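Local coordinates for polar amino acid ABC uptake transporter substrate binding protein (Streptococcus thermophilus LMG 18311, PDB 3HV1), which probably binds polar amino acids outside the cell and delivers them to an ABC uptake transporter, at residues 15-18 / 22-25; 34-39 / 244-249; 50-55 / 62-67. All coordinates share one frame; numbering follows the deposited sequence.

Contacts 1 and 3 adjoin, with centres 11 Å apart, because strands 22-27 and 61-66 lie side by side in parallel in one sheet: Ile23 O and Ile25 O probably accept hydrogen bonds from Glu63 N and Gln65 N, and Ile25 CG2 packs on Trp64 CZ3. Contact 2 stands apart, its centre 24 Å from that of contact 1 and 14 Å from that of contact 3, yet the 204 residues between its segments include contact 3. Helix 46-56 relates them, since it supplies one side of contact 3 and also reaches both segments of contact 2. Solute-binding proteins of this family bind their ligand between two lobes; contacts 1 and 3 look like core packing of one lobe.

Contact 1 (15-18 / 22-25); sequences QTYT and KIKI
Tyr17, midway along helix 14-20, lays its phenol ring against Ile23 at the start of the strand that follows. The CB of Tyr17 sits 3.8 Å from Lys22 O, and the same carbonyl oxygen lies at the ring's edge, near its plane, coming within 3.5 Å of Tyr17 CD1. With CG anti to its own carbonyl carbon (chi1 -57°), the ring swings beside the strand so that Ile23 can lie over one face. There the methyl CD1 of Ile23 makes a CH-pi contact, 4.0 Å from the centroid of the Tyr17 ring and only 3° off its normal, while Ile23 CG1 passes 4.2 Å from Tyr17 CD1. Strand 22-27 opens the main mixed sheet and runs parallel to its neighbours 61-66 and 83-84, as expected in a lobe of the solute-binding fold; Phe55 of helix 46-56 and Leu222 of helix 220-236 also touch Ile23. At the tip, the OH of Tyr17 is hydrogen-bonded to Asp219, so a tyrosine serves both the apolar wall and a polar neighbour. The backbone joins the two segments as well: Lys22 N donates to Tyr17 O at 3.1 Å, in the carbonyl plane but bent, with 142° at the hydrogen, and the CA of Tyr17 makes a longer C-H...O contact with Lys22 O. The exposed Lys22 side chain leads away from the helix, its charged end suited to solvent.

Contact 2 (34-39 / 244-249); sequences MGYEEK and NKWFGE
Tyr36 brings its hydroxyl to the rim of the Trp246 indole, the two side chains approaching from opposite directions. Tyr36 OH lies 3.6 Å from Trp246 CZ3 and 3.9 Å from CH2, in the plane of the indole, so an oxygen meets the slightly positive C-H edge and neither ring covers the other. The carbon contact is looser, Tyr36 CE2 to Trp246 CZ3 at 4.2 Å. Placing CG between its backbone N and carbonyl carbon (chi1 57°) brings the Tyr36 ring round toward the helix, while the indole NE1 at the other end of Trp246 is hydrogen-bonded to Asp49, whose carboxylate also forms a salt bridge with Lys245. A second touch is a Met-aromatic contact made by Met34, present here as selenomethionine: its SE comes 4.0 Å from Phe247 CZ and lies at the ring edge, 84° off the ring normal. The unbranched, flexible methionine side chain suits the place, selenium standing in for its sulfur; chi1 and the bend at chi2 (-52°) carry that atom toward the helix. One face of the Phe247 ring is filled by Trp246 CB, 4.0 Å above its plane. All four touching side chains are buried, between the small antiparallel sheet in which strand 35-37 is the middle strand and the C-terminal end of helix 238-247, with helix 183-192 packing on both and Phe46 of helix 46-56 meeting Phe247.

Contact 3 (50-55 / 62-67); sequences LANAVF and VEWQAI
One hydrogen bond joins Asn52 to Trp64: the indole NE1 donates to the side-chain oxygen OD1 of Asn52 at 2.9 Å and nearly straight, 166° at the hydrogen. The acceptor lies almost in the indole plane, whereas the donor is tilted 28° from the carbonyl plane of the amide, and the two flat groups stand at a steep angle to each other. Asn52 holds CG beside its backbone N (chi1 -78°), which carries the amide from the flank of the helix to the strand, and an amide oxygen there gives the tryptophan N-H a partner at the border of an otherwise apolar interface. The same OD1 also lies 3.6 Å from Val62 CB.

The remaining contacts are apolar. Ala51 CB meets the six-membered rim of Trp64 edge-on, 3.5 Å from CZ2 and 3.6 Å from CH2; a methyl as small as this lets the broad ring come close to the helix. Val62 points at the helix and uses its branches separately: CG2 packs 3.8 Å from Phe55 CD2, oblique to the ring, while CG1 sits 3.4 Å above the plane of the Trp64 indole, toward its rim, joining side chains two residues apart on the same face of the strand. Ile25 of strand 22-27 packs on Ala51, Phe55, Val62 and Trp64 alike, and Trp85 adds to the same layer.

The axes of the helix and strand segments pass 9.7 Å apart and run nearly antiparallel. Since strands 22-27 and 61-66 are parallel neighbours linked by a connection that includes the small three-stranded sheet and helix 46-56, the packing is that of a beta-alpha-beta crossover, as in the alpha/beta lobes of family 3 solute-binding proteins.

Contact 1 (15-18 / 22-25)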
# COMPACT_ATOMS: atom_id res chain seq x y z
N GLN A 15 -24.71 -8.83 3.83
CA GLN A 15 -26.12 -9.09 3.53
C GLN A 15 -27.04 -8.43 4.54
O GLN A 15 -28.10 -7.91 4.19
CB GLN A 15 -26.38 -10.59 3.51
CG GLN A 15 -26.24 -11.20 2.13
CD GLN A 15 -27.39 -10.80 1.23
OE1 GLN A 15 -28.54 -11.19 1.46
NE2 GLN A 15 -27.09 -10.01 0.20
N THR A 16 -26.64 -8.46 5.80
CA THR A 16 -27.43 -7.86 6.86
C THR A 16 -27.39 -6.34 6.79
O THR A 16 -28.42 -5.68 6.86
CB THR A 16 -26.94 -8.35 8.24
OG1 THR A 16 -27.21 -9.75 8.36
CG2 THR A 16 -27.64 -7.61 9.36
N TYR A 17 -26.19 -5.77 6.63
CA TYR A 17 -26.06 -4.32 6.54
C TYR A 17 -26.94 -3.74 5.44
O TYR A 17 -27.63 -2.76 5.65
CB TYR A 17 -24.61 -3.92 6.30
CG TYR A 17 -23.63 -4.43 7.34
CD1 TYR A 17 -23.90 -4.30 8.70
CD2 TYR A 17 -22.44 -5.02 6.95
CE1 TYR A 17 -22.98 -4.75 9.66
CE2 TYR A 17 -21.52 -5.48 7.89
CZ TYR A 17 -21.80 -5.34 9.24
OH TYR A 17 -20.88 -5.79 10.16
N THR A 18 -26.90 -4.35 4.26
CA THR A 18 -27.70 -3.86 3.15
C THR A 18 -29.18 -4.10 3.42
O THR A 18 -30.02 -3.25 3.12
CB THR A 18 -27.34 -4.57 1.85
OG1 THR A 18 -27.41 -5.99 2.06
CG2 THR A 18 -25.95 -4.19 1.40
N LYS A 22 -28.42 -0.53 7.61
CA LYS A 22 -27.79 0.09 8.77
C LYS A 22 -26.44 -0.52 9.09
O LYS A 22 -26.22 -1.72 8.89
CB LYS A 22 -28.66 -0.06 10.02
CG LYS A 22 -29.99 0.65 10.02
CD LYS A 22 -30.64 0.44 11.40
CE LYS A 22 -32.00 1.12 11.51
NZ LYS A 22 -32.58 0.93 12.87
N ILE A 23 -25.56 0.31 9.63
CA ILE A 23 -24.24 -0.13 10.06
C ILE A 23 -23.88 0.83 11.17
O ILE A 23 -24.23 2.00 11.11
CB ILE A 23 -23.22 -0.04 8.91
CG1 ILE A 23 -21.91 -0.69 9.36
CG2 ILE A 23 -23.02 1.43 8.50
CD1 ILE A 23 -21.07 -1.23 8.21
N LYS A 24 -23.19 0.34 12.20
CA LYS A 24 -22.81 1.18 13.33
C LYS A 24 -21.31 1.42 13.33
O LYS A 24 -20.52 0.48 13.19
CB LYS A 24 -23.25 0.54 14.66
CG LYS A 24 -22.92 1.38 15.90
CD LYS A 24 -23.56 0.83 17.19
CE LYS A 24 -25.06 1.11 17.25
NZ LYS A 24 -25.65 0.86 18.60
N ILE A 25 -20.91 2.67 13.47
CA ILE A 25 -19.51 3.04 13.46
C ILE A 25 -19.11 3.73 14.75
O ILE A 25 -19.77 4.67 15.21
CB ILE A 25 -19.19 3.97 12.26
CG1 ILE A 25 -19.67 3.29 10.97
CG2 ILE A 25 -17.69 4.26 12.21
CD1 ILE A 25 -19.42 4.10 9.71

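Contact 2 (34-39 / 244-249)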
# COMPACT_ATOMS: atom_id res chain seq x y z
N MSE A 34 -11.53 14.76 12.64
CA MSE A 34 -12.01 13.56 11.98
C MSE A 34 -13.44 13.17 12.33
O MSE A 34 -14.22 12.80 11.45
CB MSE A 34 -11.05 12.41 12.28
CG MSE A 34 -9.60 12.74 11.94
SE MSE A 34 -9.30 13.41 10.14
CE MSE A 34 -9.36 11.72 9.29
N GLY A 35 -13.78 13.27 13.60
CA GLY A 35 -15.13 12.93 14.03
C GLY A 35 -15.21 13.39 15.47
O GLY A 35 -14.44 12.94 16.31
N TYR A 36 -16.14 14.28 15.76
CA TYR A 36 -16.26 14.79 17.11
C TYR A 36 -17.63 15.38 17.42
O TYR A 36 -18.42 15.66 16.52
CB TYR A 36 -15.17 15.85 17.35
CG TYR A 36 -15.19 17.00 16.36
CD1 TYR A 36 -15.82 18.21 16.67
CD2 TYR A 36 -14.58 16.89 15.11
CE1 TYR A 36 -15.84 19.27 15.77
CE2 TYR A 36 -14.59 17.95 14.20
CZ TYR A 36 -15.22 19.13 14.53
OH TYR A 36 -15.23 20.18 13.64
N GLU A 37 -17.89 15.55 18.71
CA GLU A 37 -19.15 16.11 19.15
C GLU A 37 -18.98 17.62 19.30
O GLU A 37 -18.05 18.08 19.96
CB GLU A 37 -19.56 15.48 20.48
CG GLU A 37 -20.67 16.22 21.18
CD GLU A 37 -21.31 15.42 22.29
OE1 GLU A 37 -20.59 14.63 22.94
OE2 GLU A 37 -22.52 15.60 22.52
N GLU A 38 -19.86 18.38 18.67
CA GLU A 38 -19.81 19.83 18.74
C GLU A 38 -20.50 20.31 20.00
O GLU A 38 -21.06 19.52 20.76
CB GLU A 38 -20.51 20.45 17.53
CG GLU A 38 -19.60 21.20 16.57
CD GLU A 38 -18.76 22.28 17.24
OE1 GLU A 38 -19.28 22.96 18.16
OE2 GLU A 38 -17.59 22.45 16.84
N LYS A 39 -20.46 21.62 20.21
CA LYS A 39 -21.09 22.23 21.37
C LYS A 39 -22.58 21.87 21.39
O LYS A 39 -23.10 21.45 22.42
CB LYS A 39 -20.93 23.75 21.31
CG LYS A 39 -21.64 24.52 22.41
CD LYS A 39 -21.10 24.19 23.79
CE LYS A 39 -21.69 25.11 24.86
NZ LYS A 39 -23.18 25.05 24.93
N ASN A 244 -12.07 19.05 0.38
CA ASN A 244 -11.90 20.50 0.32
C ASN A 244 -12.62 21.19 1.48
O ASN A 244 -12.11 22.17 2.05
CB ASN A 244 -12.41 21.06 -1.02
CG ASN A 244 -12.25 22.57 -1.12
OD1 ASN A 244 -13.21 23.32 -0.92
ND2 ASN A 244 -11.04 23.02 -1.42
N LYS A 245 -13.80 20.70 1.82
CA LYS A 245 -14.57 21.30 2.91
C LYS A 245 -13.79 21.30 4.23
O LYS A 245 -13.76 22.30 4.96
CB LYS A 245 -15.88 20.53 3.12
CG LYS A 245 -16.60 20.89 4.41
CD LYS A 245 -17.82 20.00 4.64
CE LYS A 245 -18.45 20.25 6.00
NZ LYS A 245 -19.61 19.33 6.25
N TRP A 246 -13.16 20.17 4.52
CA TRP A 246 -12.42 20.03 5.77
C TRP A 246 -10.97 20.50 5.77
O TRP A 246 -10.52 21.08 6.76
CB TRP A 246 -12.50 18.58 6.23
CG TRP A 246 -13.86 18.21 6.69
CD1 TRP A 246 -14.86 17.63 5.95
CD2 TRP A 246 -14.44 18.54 7.95
NE1 TRP A 246 -16.03 17.59 6.67
CE2 TRP A 246 -15.80 18.14 7.91
CE3 TRP A 246 -13.94 19.14 9.11
CZ2 TRP A 246 -16.66 18.32 8.99
CZ3 TRP A 246 -14.80 19.32 10.19
CH2 TRP A 246 -16.14 18.91 10.12
N PHE A 247 -10.26 20.25 4.67
CA PHE A 247 -8.84 20.58 4.59
C PHE A 247 -8.40 21.62 3.55
O PHE A 247 -7.24 22.01 3.54
CB PHE A 247 -8.05 19.29 4.39
CG PHE A 247 -8.35 18.23 5.41
CD1 PHE A 247 -8.09 18.46 6.76
CD2 PHE A 247 -8.91 17.01 5.03
CE1 PHE A 247 -8.39 17.49 7.73
CE2 PHE A 247 -9.22 16.04 5.99
CZ PHE A 247 -8.96 16.28 7.34
N GLY A 248 -9.30 22.04 2.67
CA GLY A 248 -8.91 23.03 1.68
C GLY A 248 -8.02 22.49 0.58
O GLY A 248 -7.43 23.24 -0.20
N GLU A 249 -7.89 21.17 0.53
CA GLU A 249 -7.10 20.51 -0.50
C GLU A 249 -7.56 19.06 -0.63
O GLU A 249 -8.35 18.57 0.17
CB GLU A 249 -5.60 20.59 -0.18
CG GLU A 249 -5.09 19.68 0.92
CD GLU A 249 -3.57 19.79 1.07
OE1 GLU A 249 -3.08 20.87 1.46
OE2 GLU A 249 -2.87 18.79 0.79

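Contact 3 (50-55 / 62-67)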
# COMPACT_ATOMS: atom_id res chain seq x y z
N LEU A 50 -17.16 11.51 5.20
CA LEU A 50 -16.66 10.49 4.28
C LEU A 50 -17.44 9.18 4.38
O LEU A 50 -17.90 8.65 3.38
CB LEU A 50 -15.16 10.22 4.51
CG LEU A 50 -14.60 9.20 3.49
CD1 LEU A 50 -14.87 9.70 2.06
CD2 LEU A 50 -13.09 9.01 3.70
N ALA A 51 -17.58 8.68 5.61
CA ALA A 51 -18.30 7.43 5.85
C ALA A 51 -19.77 7.55 5.45
O ALA A 51 -20.34 6.61 4.88
CB ALA A 51 -18.19 7.03 7.32
N ASN A 52 -20.40 8.68 5.75
CA ASN A 52 -21.79 8.87 5.39
C ASN A 52 -21.94 8.80 3.88
O ASN A 52 -22.87 8.19 3.36
CB ASN A 52 -22.32 10.22 5.88
CG ASN A 52 -22.64 10.23 7.37
OD1 ASN A 52 -22.73 9.17 8.01
ND2 ASN A 52 -22.85 11.42 7.91
N ALA A 53 -20.99 9.42 3.18
CA ALA A 53 -21.03 9.45 1.72
C ALA A 53 -20.85 8.07 1.12
O ALA A 53 -21.52 7.72 0.15
CB ALA A 53 -19.96 10.39 1.20
N VAL A 54 -19.93 7.29 1.69
CA VAL A 54 -19.68 5.94 1.21
C VAL A 54 -20.92 5.07 1.39
O VAL A 54 -21.34 4.37 0.47
CB VAL A 54 -18.49 5.28 1.97
CG1 VAL A 54 -18.49 3.77 1.75
CG2 VAL A 54 -17.17 5.87 1.48
N PHE A 55 -21.53 5.13 2.57
CA PHE A 55 -22.69 4.28 2.78
C PHE A 55 -23.96 4.76 2.11
O PHE A 55 -24.86 3.97 1.84
CB PHE A 55 -22.85 4.02 4.27
CG PHE A 55 -21.79 3.10 4.80
CD1 PHE A 55 -21.76 1.77 4.40
CD2 PHE A 55 -20.76 3.59 5.59
CE1 PHE A 55 -20.71 0.93 4.78
CE2 PHE A 55 -19.71 2.76 5.98
CZ PHE A 55 -19.68 1.43 5.57
N VAL A 62 -25.96 5.27 8.61
CA VAL A 62 -24.89 5.08 9.57
C VAL A 62 -25.31 5.50 10.98
O VAL A 62 -25.82 6.61 11.19
CB VAL A 62 -23.63 5.88 9.17
CG1 VAL A 62 -22.49 5.60 10.16
CG2 VAL A 62 -23.22 5.50 7.76
N GLU A 63 -25.11 4.59 11.92
CA GLU A 63 -25.41 4.86 13.33
C GLU A 63 -24.06 5.21 13.95
O GLU A 63 -23.22 4.33 14.11
CB GLU A 63 -25.98 3.61 14.00
CG GLU A 63 -26.08 3.72 15.51
CD GLU A 63 -27.26 4.54 15.97
OE1 GLU A 63 -28.40 4.07 15.80
OE2 GLU A 63 -27.04 5.65 16.51
N TRP A 64 -23.86 6.48 14.28
CA TRP A 64 -22.60 6.90 14.87
C TRP A 64 -22.60 6.72 16.38
O TRP A 64 -23.43 7.28 17.09
CB TRP A 64 -22.32 8.36 14.49
CG TRP A 64 -21.90 8.50 13.04
CD1 TRP A 64 -22.67 8.89 11.98
CD2 TRP A 64 -20.60 8.22 12.51
NE1 TRP A 64 -21.92 8.87 10.82
CE2 TRP A 64 -20.65 8.47 11.12
CE3 TRP A 64 -19.39 7.79 13.08
CZ2 TRP A 64 -19.54 8.29 10.28
CZ3 TRP A 64 -18.29 7.61 12.24
CH2 TRP A 64 -18.37 7.86 10.86
N GLN A 65 -21.64 5.94 16.87
CA GLN A 65 -21.54 5.65 18.28
C GLN A 65 -20.26 6.18 18.92
O GLN A 65 -19.17 5.72 18.61
CB GLN A 65 -21.62 4.14 18.49
CG GLN A 65 -21.57 3.69 19.94
CD GLN A 65 -22.80 4.11 20.70
OE1 GLN A 65 -23.92 3.72 20.37
NE2 GLN A 65 -22.60 4.92 21.73
N ALA A 66 -20.39 7.17 19.79
CA ALA A 66 -19.21 7.70 20.48
C ALA A 66 -18.80 6.60 21.44
O ALA A 66 -19.64 6.08 22.17
CB ALA A 66 -19.57 8.98 21.24
N ILE A 67 -17.52 6.22 21.44
CA ILE A 67 -17.07 5.15 22.32
C ILE A 67 -15.86 5.53 23.16
O ILE A 67 -15.22 6.55 22.92
CB ILE A 67 -16.67 3.90 21.51
CG1 ILE A 67 -15.47 4.24 20.61
CG2 ILE A 67 -17.85 3.41 20.68
CD1 ILE A 67 -14.89 3.05 19.86